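Local coordinates for protein 2-polyprenyl-6-methoxyphenol hydroxylase-like FAD-dependent oxidoreductase (Streptomyces sp. NRRL 11266, PDB 6UI5) that binds flavin-adenine dinucleotide and is an FAD-dependent oxidoreductase of the aromatic-ring hydroxylase-like kind, at residues 193-198 / 247-252; 433-438 / 457-462. All blocks are in the same frame, centred on the assembly; numbering follows the deposited sequence.

Overall arrangement
Interaction 1 and interaction 2 occupy separate parts of the chain, their centres 52 Å apart and their nearest atoms about 35 Å apart. They follow one another in series: 193-198 / 247-252 closes before 433-438 / 457-462 opens. The first lies in the FAD-binding part of the chain, where the loop between strands 176-185 and 206-211 of the antiparallel sheet meets the end of helix 238-249. The second lies in the C-terminal part, at the ends of strands 430-434 and 451-455 of a four-stranded mixed sheet. With centres 31 and 29 Å from the chain centre, both are peripheral, local contacts: interaction 1 sets a loop against a helix end, interaction 2 packs two segments that follow neighbouring strands.

Interaction 1: residues 193-198 / 247-252; sequences PEQYGL and RLTGKE. Unlike the reference sequence in segment 193-198: Pro193 (reference Arg).
Thr249 presents its hydroxyl to the aliphatic parts of two consecutive residues, Glu194 and Gln195. Its OG1, anti to the backbone N (chi1 -175°), lies 3.3 Å from Glu194 CB and equally near Gln195 CG. The Gln195 chain crosses the threonine obliquely and, extended beyond CG, carries its amide past the methyl, with NE2 3.6 Å from Thr249 CG2. That nitrogen also approaches the backbone of Glu252, at 3.6 Å from its carbonyl carbon. Glu194 instead crosses Thr249 at about a right angle and, bent at chi2 (66°), brings its carboxylate against the side of Lys251: OE2 is 3.1 Å from Lys251 CD but 4.6 Å from Lys251 NZ. The opposite charges are therefore near without their charged atoms touching. This is surface packing in the FAD-binding region, between the loop joining strands 176-185 and 206-211 and the C-terminal end of helix 238-249. Gly250 leaves the helix with positive phi (100°), and Lys251 follows with its CB pointing toward the loop. Outside the two segments, Gln195 also packs on Phe207 of strand 206-211, while Glu252, beyond the helix end, is salt-bridged back to Lys246 of that helix.

Interaction 2: residues 433-438 / 457-462; sequences LDLSGD and QPVPDL
Loop-to-loop packing, apolar at one end and backbone-based at the other, joins the segments where strands 430-434 and 451-455 run out. These parallel neighbours belong to the mixed sheet of the C-terminal region, which is of the thioredoxin-like kind. Leu435 is the apolar centre: with CG beside the backbone N (chi1 -47°), its CD1 reaches Val459 CG2 at 3.9 Å, the two side chains crossing obliquely. The same methyl meets Leu462 CD1 at 4.2 Å, so one branch touches both residues at the ends of the type II turn 459-462, which Leu462 N closes by bonding to Val459 O. Toward Gly437 the contact changes character. Leu435 O faces the ring of Pro458, whose nitrogen has no hydrogen to offer; instead Pro458 CA lies 3.1 Å from that oxygen in a bent CA-H...O contact (121° at H). Gln457, folded back at chi2 (-74°), lays NE2 3.6 Å from Gly437 CA. The first loop is shaped from within: Asp434 OD1 accepts Ser436 N at 2.9 Å, an Asx turn, and Ser436 OG at 2.7 Å, both from above the carboxylate plane. Ser436 OG then accepts Asp438 N at 3.1 Å, forming an ST turn, while Asp434 OD2 is salt-bridged to Arg455. Each loop is thus probably shaped by its own bonds, and the fit between them depends on shape.

Interaction 1: residues 193-198 / 247-252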
loop_
_atom_site.group_PDB
_atom_site.type_symbol
_atom_site.label_atom_id
_atom_site.label_comp_id
_atom_site.label_asym_id
_atom_site.label_seq_id
_atom_site.Cartn_x
_atom_site.Cartn_y
_atom_site.Cartn_z
ATOM N N PRO A 193 -20.903 22.484 19.659
ATOM C CA PRO A 193 -20.870 23.233 18.393
ATOM C C PRO A 193 -20.090 22.517 17.305
ATOM O O PRO A 193 -20.573 21.608 16.646
ATOM C CB PRO A 193 -20.169 24.535 18.793
ATOM C CG PRO A 193 -19.253 24.120 19.944
ATOM C CD PRO A 193 -19.915 22.972 20.637
ATOM N N GLU A 194 -18.881 23.038 17.071
ATOM C CA GLU A 194 -17.804 22.280 16.442
ATOM C C GLU A 194 -17.707 20.883 17.027
ATOM O O GLU A 194 -17.615 19.895 16.285
ATOM C CB GLU A 194 -16.463 22.991 16.660
ATOM C CG GLU A 194 -16.343 24.419 16.170
ATOM C CD GLU A 194 -17.245 25.374 16.941
ATOM O OE1 GLU A 194 -18.155 25.940 16.305
ATOM O OE2 GLU A 194 -17.087 25.517 18.169
ATOM N N GLN A 195 -17.772 20.779 18.362
ATOM C CA GLN A 195 -17.415 19.578 19.111
ATOM C C GLN A 195 -18.415 18.454 18.880
ATOM O O GLN A 195 -18.452 17.477 19.636
ATOM C CB GLN A 195 -17.295 19.911 20.599
ATOM C CG GLN A 195 -16.656 21.274 20.907
ATOM C CD GLN A 195 -17.058 21.832 22.273
ATOM O OE1 GLN A 195 -18.171 21.574 22.768
ATOM N NE2 GLN A 195 -16.164 22.642 22.875
ATOM N N TYR A 196 -19.212 18.573 17.825
ATOM C CA TYR A 196 -20.149 17.543 17.429
ATOM C C TYR A 196 -19.560 16.782 16.252
ATOM O O TYR A 196 -19.082 17.387 15.286
ATOM C CB TYR A 196 -21.503 18.147 17.067
ATOM C CG TYR A 196 -22.561 17.096 16.909
ATOM C CD1 TYR A 196 -22.726 16.113 17.873
ATOM C CD2 TYR A 196 -23.389 17.072 15.796
ATOM C CE1 TYR A 196 -23.686 15.137 17.734
ATOM C CE2 TYR A 196 -24.357 16.097 15.653
ATOM C CZ TYR A 196 -24.498 15.136 16.626
ATOM O OH TYR A 196 -25.457 14.167 16.487
ATOM N N GLY A 197 -19.573 15.461 16.346
ATOM C CA GLY A 197 -18.952 14.649 15.326
ATOM C C GLY A 197 -17.446 14.741 15.407
ATOM O O GLY A 197 -16.897 15.605 16.107
ATOM N N LEU A 198 -16.767 13.856 14.692
ATOM C CA LEU A 198 -15.320 13.798 14.760
ATOM C C LEU A 198 -14.709 14.930 13.950
ATOM O O LEU A 198 -15.184 15.262 12.858
ATOM C CB LEU A 198 -14.838 12.440 14.271
ATOM C CG LEU A 198 -13.367 12.262 13.947
ATOM C CD1 LEU A 198 -12.879 10.907 14.416
ATOM C CD2 LEU A 198 -13.260 12.374 12.460
ATOM N N ARG A 247 -7.644 22.948 22.964
ATOM C CA ARG A 247 -6.633 22.961 21.913
ATOM C C ARG A 247 -7.095 22.215 20.666
ATOM O O ARG A 247 -6.680 22.569 19.556
ATOM C CB ARG A 247 -5.291 22.401 22.398
ATOM C CG ARG A 247 -5.312 21.479 23.602
ATOM C CD ARG A 247 -3.902 20.927 23.860
ATOM N NE ARG A 247 -3.770 20.311 25.180
ATOM C CZ ARG A 247 -3.812 19.000 25.400
ATOM N NH1 ARG A 247 -3.685 18.525 26.637
ATOM N NH2 ARG A 247 -3.983 18.166 24.381
ATOM N N LEU A 248 -7.962 21.208 20.809
ATOM C CA LEU A 248 -8.385 20.466 19.622
ATOM C C LEU A 248 -9.524 21.177 18.898
ATOM O O LEU A 248 -9.380 21.570 17.734
ATOM C CB LEU A 248 -8.780 19.032 19.988
ATOM C CG LEU A 248 -7.688 18.177 20.643
ATOM C CD1 LEU A 248 -8.102 16.728 20.771
ATOM C CD2 LEU A 248 -6.377 18.292 19.879
ATOM N N THR A 249 -10.664 21.366 19.574
ATOM C CA THR A 249 -11.799 21.995 18.906
ATOM C C THR A 249 -11.593 23.498 18.716
ATOM O O THR A 249 -12.107 24.072 17.751
ATOM C CB THR A 249 -13.091 21.731 19.684
ATOM O OG1 THR A 249 -14.209 22.261 18.960
ATOM C CG2 THR A 249 -13.050 22.420 21.020
ATOM N N GLY A 250 -10.844 24.151 19.603
ATOM C CA GLY A 250 -10.689 25.593 19.573
ATOM C C GLY A 250 -11.560 26.343 20.561
ATOM O O GLY A 250 -11.226 27.470 20.936
ATOM N N LYS A 251 -12.666 25.754 20.985
ATOM C CA LYS A 251 -13.538 26.326 21.995
ATOM C C LYS A 251 -13.403 25.520 23.282
ATOM O O LYS A 251 -12.642 24.556 23.355
ATOM C CB LYS A 251 -14.979 26.352 21.485
ATOM C CG LYS A 251 -15.314 27.559 20.621
ATOM C CD LYS A 251 -16.815 27.635 20.398
ATOM C CE LYS A 251 -17.323 29.073 20.346
ATOM N NZ LYS A 251 -18.817 29.133 20.466
ATOM N N GLU A 252 -14.143 25.905 24.319
ATOM C CA GLU A 252 -14.145 25.092 25.525
ATOM C C GLU A 252 -15.533 24.544 25.819
ATOM O O GLU A 252 -16.554 25.174 25.533
ATOM C CB GLU A 252 -13.619 25.836 26.752
ATOM C CG GLU A 252 -13.274 24.848 27.866
ATOM C CD GLU A 252 -12.325 25.394 28.895
ATOM O OE1 GLU A 252 -11.829 24.591 29.713
ATOM O OE2 GLU A 252 -12.074 26.616 28.887
#

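Interaction 2: residues 433-438 / 457-462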
loop_
_atom_site.group_PDB
_atom_site.type_symbol
_atom_site.label_atom_id
_atom_site.label_comp_id
_atom_site.label_asym_id
_atom_site.label_seq_id
_atom_site.Cartn_x
_atom_site.Cartn_y
_atom_site.Cartn_z
ATOM N N LEU A 433 -25.198 -27.624 5.759
ATOM C CA LEU A 433 -26.263 -26.972 5.005
ATOM C C LEU A 433 -26.546 -27.748 3.731
ATOM O O LEU A 433 -25.664 -27.877 2.873
ATOM C CB LEU A 433 -25.874 -25.543 4.654
ATOM C CG LEU A 433 -26.475 -24.491 5.564
ATOM C CD1 LEU A 433 -26.422 -23.146 4.877
ATOM C CD2 LEU A 433 -27.904 -24.868 5.883
ATOM N N ASP A 434 -27.766 -28.259 3.594
ATOM C CA ASP A 434 -28.217 -28.907 2.356
ATOM C C ASP A 434 -29.241 -27.966 1.742
ATOM O O ASP A 434 -30.414 -27.988 2.102
ATOM C CB ASP A 434 -28.788 -30.302 2.626
ATOM C CG ASP A 434 -29.448 -30.954 1.381
ATOM O OD1 ASP A 434 -29.381 -30.419 0.243
ATOM O OD2 ASP A 434 -30.045 -32.046 1.548
ATOM N N LEU A 435 -28.778 -27.108 0.832
ATOM C CA LEU A 435 -29.629 -26.178 0.097
ATOM C C LEU A 435 -30.208 -26.782 -1.207
ATOM O O LEU A 435 -30.594 -26.033 -2.129
ATOM C CB LEU A 435 -28.850 -24.896 -0.211
ATOM C CG LEU A 435 -28.041 -24.256 0.931
ATOM C CD1 LEU A 435 -27.367 -22.944 0.519
ATOM C CD2 LEU A 435 -28.904 -24.035 2.170
ATOM N N SER A 436 -30.306 -28.113 -1.313
ATOM C CA SER A 436 -30.778 -28.698 -2.565
ATOM C C SER A 436 -32.232 -28.354 -2.823
ATOM O O SER A 436 -32.631 -28.144 -3.972
ATOM C CB SER A 436 -30.617 -30.211 -2.549
ATOM O OG SER A 436 -31.386 -30.780 -1.505
ATOM N N GLY A 437 -33.037 -28.301 -1.768
ATOM C CA GLY A 437 -34.473 -28.237 -1.900
ATOM C C GLY A 437 -35.167 -29.584 -1.898
ATOM O O GLY A 437 -36.404 -29.618 -1.848
ATOM N N ASP A 438 -34.411 -30.694 -1.928
ATOM C CA ASP A 438 -34.976 -32.042 -1.987
ATOM C C ASP A 438 -34.461 -32.965 -0.898
ATOM O O ASP A 438 -34.833 -34.146 -0.891
ATOM C CB ASP A 438 -34.666 -32.722 -3.332
ATOM C CG ASP A 438 -34.830 -31.806 -4.504
ATOM O OD1 ASP A 438 -35.921 -31.206 -4.633
ATOM O OD2 ASP A 438 -33.865 -31.697 -5.298
ATOM N N GLN A 457 -33.967 -24.347 1.118
ATOM C CA GLN A 457 -34.185 -24.035 -0.270
ATOM C C GLN A 457 -32.921 -23.472 -0.902
ATOM O O GLN A 457 -32.049 -22.958 -0.200
ATOM C CB GLN A 457 -35.359 -23.078 -0.405
ATOM C CG GLN A 457 -36.620 -23.822 0.035
ATOM C CD GLN A 457 -37.029 -24.815 -1.044
ATOM O OE1 GLN A 457 -37.238 -24.426 -2.194
ATOM N NE2 GLN A 457 -37.108 -26.099 -0.687
ATOM N N PRO A 458 -32.745 -23.662 -2.209
ATOM C CA PRO A 458 -31.529 -23.159 -2.852
ATOM C C PRO A 458 -31.410 -21.659 -2.666
ATOM O O PRO A 458 -32.401 -20.930 -2.651
ATOM C CB PRO A 458 -31.719 -23.546 -4.326
ATOM C CG PRO A 458 -33.169 -23.795 -4.482
ATOM C CD PRO A 458 -33.622 -24.360 -3.172
ATOM N N VAL A 459 -30.180 -21.198 -2.491
ATOM C CA VAL A 459 -29.893 -19.802 -2.210
ATOM C C VAL A 459 -29.068 -19.265 -3.369
ATOM O O VAL A 459 -28.024 -19.838 -3.688
ATOM C CB VAL A 459 -29.144 -19.624 -0.877
ATOM C CG1 VAL A 459 -28.660 -18.172 -0.695
ATOM C CG2 VAL A 459 -30.030 -20.100 0.277
ATOM N N PRO A 460 -29.499 -18.194 -4.033
ATOM C CA PRO A 460 -28.733 -17.660 -5.169
ATOM C C PRO A 460 -27.320 -17.281 -4.766
ATOM O O PRO A 460 -27.102 -16.615 -3.754
ATOM C CB PRO A 460 -29.540 -16.428 -5.593
ATOM C CG PRO A 460 -30.935 -16.702 -5.092
ATOM C CD PRO A 460 -30.750 -17.453 -3.800
ATOM N N ASP A 461 -26.361 -17.750 -5.560
ATOM C CA ASP A 461 -24.937 -17.459 -5.456
ATOM C C ASP A 461 -24.265 -18.198 -4.316
ATOM O O ASP A 461 -23.197 -17.795 -3.868
ATOM C CB ASP A 461 -24.674 -15.960 -5.351
ATOM C CG ASP A 461 -24.822 -15.267 -6.683
ATOM O OD1 ASP A 461 -24.157 -15.705 -7.655
ATOM O OD2 ASP A 461 -25.626 -14.311 -6.765
ATOM N N LEU A 462 -24.867 -19.276 -3.848
ATOM C CA LEU A 462 -24.276 -20.219 -2.920
ATOM C C LEU A 462 -24.370 -21.624 -3.504
ATOM O O LEU A 462 -25.349 -21.961 -4.195
ATOM C CB LEU A 462 -24.998 -20.179 -1.565
ATOM C CG LEU A 462 -24.698 -19.002 -0.629
ATOM C CD1 LEU A 462 -25.318 -19.291 0.720
ATOM C CD2 LEU A 462 -23.194 -18.738 -0.497
#